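Local structure of galectin (Ovis aries, 6N44) at residues F32-T44 with D51-V63. The protein binds beta-D-galactose and, as a galectin-family lectin, probably other carbohydrates. Sequence-based numbering, arbitrary orientation.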
loop_
_atom_site.group_PDB
_atom_site.type_symbol
_atom_site.label_atom_id
_atom_site.label_comp_id
_atom_site.label_asym_id
_atom_site.label_seq_id
_atom_site.Cartn_x
_atom_site.Cartn_y
_atom_site.Cartn_z
ATOM N N PHE A 32 -22.023 25.953 -5.404
ATOM C CA PHE A 32 -22.787 27.168 -5.150
ATOM C C PHE A 32 -23.010 27.352 -3.652
ATOM O O PHE A 32 -23.685 26.535 -3.020
ATOM C CB PHE A 32 -24.129 27.098 -5.902
ATOM C CG PHE A 32 -24.882 28.414 -5.974
ATOM C CD1 PHE A 32 -24.269 29.610 -5.611
ATOM C CD2 PHE A 32 -26.212 28.447 -6.406
ATOM C CE1 PHE A 32 -24.968 30.816 -5.681
ATOM C CE2 PHE A 32 -26.927 29.652 -6.475
ATOM C CZ PHE A 32 -26.297 30.837 -6.118
ATOM N N GLY A 33 -22.414 28.391 -3.071
ATOM C CA GLY A 33 -22.765 28.805 -1.722
ATOM C C GLY A 33 -22.286 27.933 -0.582
ATOM O O GLY A 33 -22.869 27.987 0.506
ATOM N N LYS A 34 -21.242 27.128 -0.779
ATOM C CA LYS A 34 -20.670 26.384 0.340
ATOM C C LYS A 34 -19.257 25.947 -0.013
ATOM O O LYS A 34 -18.858 25.943 -1.180
ATOM C CB LYS A 34 -21.509 25.156 0.716
ATOM C CG LYS A 34 -21.523 24.075 -0.358
ATOM C CD LYS A 34 -22.150 22.778 0.159
ATOM C CE LYS A 34 -22.709 21.947 -0.994
ATOM N NZ LYS A 34 -23.378 20.692 -0.540
ATOM N N ASN A 35 -18.514 25.589 1.011
ATOM C CA ASN A 35 -17.183 25.045 0.801
ATOM C C ASN A 35 -17.286 23.559 0.466
ATOM O O ASN A 35 -18.047 22.835 1.114
ATOM C CB ASN A 35 -16.316 25.238 2.041
ATOM C CG ASN A 35 -16.090 26.697 2.372
ATOM O OD1 ASN A 35 -16.213 27.115 3.523
ATOM N ND2 ASN A 35 -15.771 27.485 1.357
ATOM N N PRO A 36 -16.525 23.087 -0.523
ATOM C CA PRO A 36 -16.587 21.665 -0.907
ATOM C C PRO A 36 -16.148 20.736 0.224
ATOM O O PRO A 36 -15.218 21.032 0.975
ATOM C CB PRO A 36 -15.621 21.589 -2.090
ATOM C CG PRO A 36 -14.619 22.722 -1.813
ATOM C CD PRO A 36 -15.495 23.827 -1.273
ATOM N N GLU A 37 -16.817 19.592 0.333
ATOM C CA GLU A 37 -16.490 18.572 1.320
ATOM C C GLU A 37 -15.995 17.313 0.623
ATOM O O GLU A 37 -16.343 17.040 -0.527
ATOM C CB GLU A 37 -17.713 18.206 2.173
ATOM C CG GLU A 37 -18.551 19.384 2.602
ATOM C CD GLU A 37 -19.594 19.041 3.668
ATOM O OE1 GLU A 37 -19.845 17.837 3.919
ATOM O OE2 GLU A 37 -20.160 19.987 4.274
ATOM N N LEU A 38 -15.193 16.546 1.343
ATOM C CA LEU A 38 -14.731 15.234 0.920
ATOM C C LEU A 38 -14.996 14.254 2.053
ATOM O O LEU A 38 -14.732 14.563 3.219
ATOM C CB LEU A 38 -13.226 15.278 0.567
ATOM C CG LEU A 38 -12.491 13.947 0.457
ATOM C CD1 LEU A 38 -13.081 13.091 -0.677
ATOM C CD2 LEU A 38 -11.012 14.220 0.240
ATOM N N GLN A 39 -15.519 13.075 1.723
ATOM C CA GLN A 39 -15.854 12.101 2.752
ATOM C C GLN A 39 -15.543 10.690 2.274
ATOM O O GLN A 39 -16.007 10.286 1.203
ATOM C CB GLN A 39 -17.333 12.191 3.148
ATOM C CG GLN A 39 -17.673 11.219 4.266
ATOM C CD GLN A 39 -19.055 11.460 4.795
ATOM O OE1 GLN A 39 -19.272 12.397 5.558
ATOM N NE2 GLN A 39 -20.004 10.640 4.372
ATOM N N VAL A 40 -14.766 9.945 3.059
ATOM C CA VAL A 40 -14.407 8.561 2.728
ATOM C C VAL A 40 -14.807 7.662 3.889
ATOM O O VAL A 40 -14.338 7.850 5.019
ATOM C CB VAL A 40 -12.909 8.387 2.417
ATOM C CG1 VAL A 40 -12.610 6.918 2.077
ATOM C CG2 VAL A 40 -12.470 9.298 1.271
ATOM N N ASP A 41 -15.646 6.670 3.604
ATOM C CA ASP A 41 -16.134 5.739 4.613
ATOM C C ASP A 41 -15.548 4.362 4.338
ATOM O O ASP A 41 -15.769 3.787 3.264
ATOM C CB ASP A 41 -17.667 5.652 4.626
ATOM C CG ASP A 41 -18.319 6.830 5.347
ATOM O OD1 ASP A 41 -17.577 7.657 5.917
ATOM O OD2 ASP A 41 -19.574 6.924 5.360
ATOM N N PHE A 42 -14.818 3.841 5.314
ATOM C CA PHE A 42 -14.539 2.412 5.402
ATOM C C PHE A 42 -15.643 1.844 6.284
ATOM O O PHE A 42 -15.559 1.880 7.515
ATOM C CB PHE A 42 -13.152 2.160 5.981
ATOM C CG PHE A 42 -12.013 2.616 5.088
ATOM C CD1 PHE A 42 -11.688 3.957 4.969
ATOM C CD2 PHE A 42 -11.263 1.689 4.376
ATOM C CE1 PHE A 42 -10.621 4.364 4.156
ATOM C CE2 PHE A 42 -10.214 2.092 3.556
ATOM C CZ PHE A 42 -9.889 3.428 3.452
ATOM N N GLY A 43 -16.715 1.356 5.651
ATOM C CA GLY A 43 -17.920 0.952 6.345
ATOM C C GLY A 43 -18.141 -0.557 6.329
ATOM O O GLY A 43 -17.471 -1.312 5.622
ATOM N N THR A 44 -19.106 -0.995 7.152
ATOM C CA THR A 44 -19.390 -2.425 7.270
ATOM C C THR A 44 -20.333 -2.927 6.190
ATOM O O THR A 44 -20.479 -4.144 6.042
ATOM C CB THR A 44 -19.987 -2.780 8.640
ATOM O OG1 THR A 44 -21.191 -2.029 8.861
ATOM C CG2 THR A 44 -18.988 -2.511 9.759
ATOM N N ASP A 51 -22.497 0.041 11.105
ATOM C CA ASP A 51 -21.233 0.490 11.676
ATOM C C ASP A 51 -20.321 1.085 10.607
ATOM O O ASP A 51 -20.332 0.662 9.447
ATOM C CB ASP A 51 -20.526 -0.665 12.387
ATOM C CG ASP A 51 -21.207 -1.052 13.699
ATOM O OD1 ASP A 51 -21.896 -0.193 14.289
ATOM O OD2 ASP A 51 -21.039 -2.209 14.145
ATOM N N ILE A 52 -19.565 2.108 10.998
ATOM C CA ILE A 52 -18.530 2.678 10.146
ATOM C C ILE A 52 -17.244 2.693 10.958
ATOM O O ILE A 52 -16.996 3.627 11.739
ATOM C CB ILE A 52 -18.884 4.086 9.635
ATOM C CG1 ILE A 52 -20.199 4.066 8.850
ATOM C CG2 ILE A 52 -17.716 4.651 8.766
ATOM C CD1 ILE A 52 -20.604 5.446 8.289
ATOM N N PRO A 53 -16.414 1.666 10.806
ATOM C CA PRO A 53 -15.117 1.641 11.493
ATOM C C PRO A 53 -14.277 2.893 11.301
ATOM O O PRO A 53 -13.566 3.294 12.234
ATOM C CB PRO A 53 -14.444 0.411 10.872
ATOM C CG PRO A 53 -15.589 -0.499 10.579
ATOM C CD PRO A 53 -16.697 0.411 10.101
ATOM N N PHE A 54 -14.322 3.534 10.131
ATOM C CA PHE A 54 -13.435 4.671 9.892
ATOM C C PHE A 54 -14.065 5.593 8.858
ATOM O O PHE A 54 -14.190 5.224 7.684
ATOM C CB PHE A 54 -12.054 4.192 9.443
ATOM C CG PHE A 54 -11.105 5.298 9.065
ATOM C CD1 PHE A 54 -11.023 6.461 9.823
ATOM C CD2 PHE A 54 -10.264 5.161 7.956
ATOM C CE1 PHE A 54 -10.126 7.468 9.487
ATOM C CE2 PHE A 54 -9.371 6.182 7.595
ATOM C CZ PHE A 54 -9.305 7.335 8.364
ATOM N N ARG A 55 -14.440 6.792 9.289
ATOM C CA ARG A 55 -14.867 7.857 8.393
ATOM C C ARG A 55 -13.806 8.944 8.399
ATOM O O ARG A 55 -13.371 9.393 9.466
ATOM C CB ARG A 55 -16.229 8.453 8.797
ATOM C CG ARG A 55 -16.519 9.813 8.127
ATOM C CD ARG A 55 -17.974 10.314 8.314
ATOM N NE ARG A 55 -18.918 9.441 7.630
ATOM C CZ ARG A 55 -20.235 9.622 7.607
ATOM N NH1 ARG A 55 -20.784 10.659 8.230
ATOM N NH2 ARG A 55 -20.999 8.764 6.946
ATOM N N PHE A 56 -13.409 9.367 7.211
ATOM C CA PHE A 56 -12.497 10.482 6.996
ATOM C C PHE A 56 -13.290 11.583 6.317
ATOM O O PHE A 56 -13.889 11.352 5.261
ATOM C CB PHE A 56 -11.307 10.054 6.120
ATOM C CG PHE A 56 -10.368 11.192 5.718
ATOM C CD1 PHE A 56 -9.232 11.476 6.464
ATOM C CD2 PHE A 56 -10.598 11.934 4.567
ATOM C CE1 PHE A 56 -8.349 12.507 6.086
ATOM C CE2 PHE A 56 -9.720 12.961 4.177
ATOM C CZ PHE A 56 -8.590 13.241 4.941
ATOM N N TRP A 57 -13.278 12.772 6.911
ATOM C CA TRP A 57 -14.086 13.894 6.457
ATOM C C TRP A 57 -13.211 15.128 6.365
ATOM O O TRP A 57 -12.438 15.420 7.282
ATOM C CB TRP A 57 -15.258 14.146 7.417
ATOM C CG TRP A 57 -16.124 15.328 7.046
ATOM C CD1 TRP A 57 -17.222 15.317 6.233
ATOM C CD2 TRP A 57 -15.969 16.684 7.490
ATOM N NE1 TRP A 57 -17.756 16.581 6.138
ATOM C CE2 TRP A 57 -17.001 17.440 6.893
ATOM C CE3 TRP A 57 -15.051 17.334 8.324
ATOM C CZ2 TRP A 57 -17.159 18.809 7.122
ATOM C CZ3 TRP A 57 -15.203 18.706 8.543
ATOM C CH2 TRP A 57 -16.255 19.423 7.948
ATOM N N TYR A 58 -13.318 15.847 5.264
ATOM C CA TYR A 58 -12.499 17.029 5.067
ATOM C C TYR A 58 -13.369 18.147 4.541
ATOM O O TYR A 58 -14.189 17.934 3.647
ATOM C CB TYR A 58 -11.333 16.816 4.075
ATOM C CG TYR A 58 -10.714 18.154 3.709
ATOM C CD1 TYR A 58 -9.792 18.761 4.552
ATOM C CD2 TYR A 58 -11.104 18.840 2.561
ATOM C CE1 TYR A 58 -9.250 20.002 4.249
ATOM C CE2 TYR A 58 -10.574 20.082 2.252
ATOM C CZ TYR A 58 -9.649 20.660 3.099
ATOM O OH TYR A 58 -9.110 21.895 2.796
ATOM N N CYS A 59 -13.159 19.345 5.076
ATOM C CA CYS A 59 -13.769 20.538 4.504
ATOM C C CYS A 59 -13.033 21.747 5.050
ATOM O O CYS A 59 -12.806 21.831 6.263
ATOM C CB CYS A 59 -15.256 20.620 4.842
ATOM S SG CYS A 59 -16.108 22.044 4.109
ATOM N N ASP A 60 -12.618 22.637 4.153
ATOM C CA ASP A 60 -12.145 23.978 4.511
ATOM C C ASP A 60 -11.044 23.937 5.577
ATOM O O ASP A 60 -11.154 24.534 6.652
ATOM C CB ASP A 60 -13.322 24.841 4.974
ATOM C CG ASP A 60 -12.928 26.287 5.195
ATOM O OD1 ASP A 60 -13.475 26.921 6.119
ATOM O OD2 ASP A 60 -12.061 26.780 4.445
ATOM N N GLY A 61 -9.976 23.196 5.265
ATOM C CA GLY A 61 -8.805 23.122 6.112
ATOM C C GLY A 61 -8.893 22.206 7.315
ATOM O O GLY A 61 -7.949 22.179 8.116
ATOM N N ILE A 62 -9.973 21.445 7.474
ATOM C CA ILE A 62 -10.215 20.681 8.691
ATOM C C ILE A 62 -10.494 19.221 8.335
ATOM O O ILE A 62 -11.337 18.934 7.483
ATOM C CB ILE A 62 -11.381 21.284 9.495
ATOM C CG1 ILE A 62 -10.995 22.679 10.001
ATOM C CG2 ILE A 62 -11.788 20.382 10.636
ATOM C CD1 ILE A 62 -12.033 23.290 10.877
ATOM N N VAL A 63 -9.782 18.304 8.988
ATOM C CA VAL A 63 -10.042 16.871 8.885
ATOM C C VAL A 63 -10.716 16.422 10.173
ATOM O O VAL A 63 -10.214 16.694 11.268
ATOM C CB VAL A 63 -8.741 16.072 8.661
ATOM C CG1 VAL A 63 -8.981 14.585 8.914
ATOM C CG2 VAL A 63 -8.145 16.318 7.269
HETATM O O HOH W 1 -13.354 22.812 1.424
#
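The antiparallel hairpin of strands 37-43 and 54-59, in the six-stranded sheet of the galectin beta-sandwich, carries R55 of the galactose site on one face. R55 lies alongside D41 and grips it side-on: NE donates to D41 OD1 and NH2 to D41 OD2, both at 2.8 Å and to syn lone pairs, guanidinium and carboxylate nearly coplanar (3° apart). A bend at chi3 (-66°) in R55 sets NE and NH2 against both oxygens. The Q39 amide stacks over one guanidinium face, planes 17° apart, its NE2 3.3 Å from R55 NH2 without a bond. W57 NE1 donates to E37 OE1 (3.3 Å) from above the carboxylate plane. L38, V40, F42, F54, F56 and Y58 line the other face, turned to the second sheet, where L38 and V40 pack on L92; the F42 and F54 rings lie at a small angle and hardly overlap, F42 CD1 3.5 Å from F54 CD2. At the loop end D51 O accepts from T44 N and, at 2.9 Å, from T44 OG1, both on one face of its plane. Two bonds and a stacked amide should restrict rotation of the R55 guanidinium, about 6 Å, side chain to side chain, from galactose-binding N66.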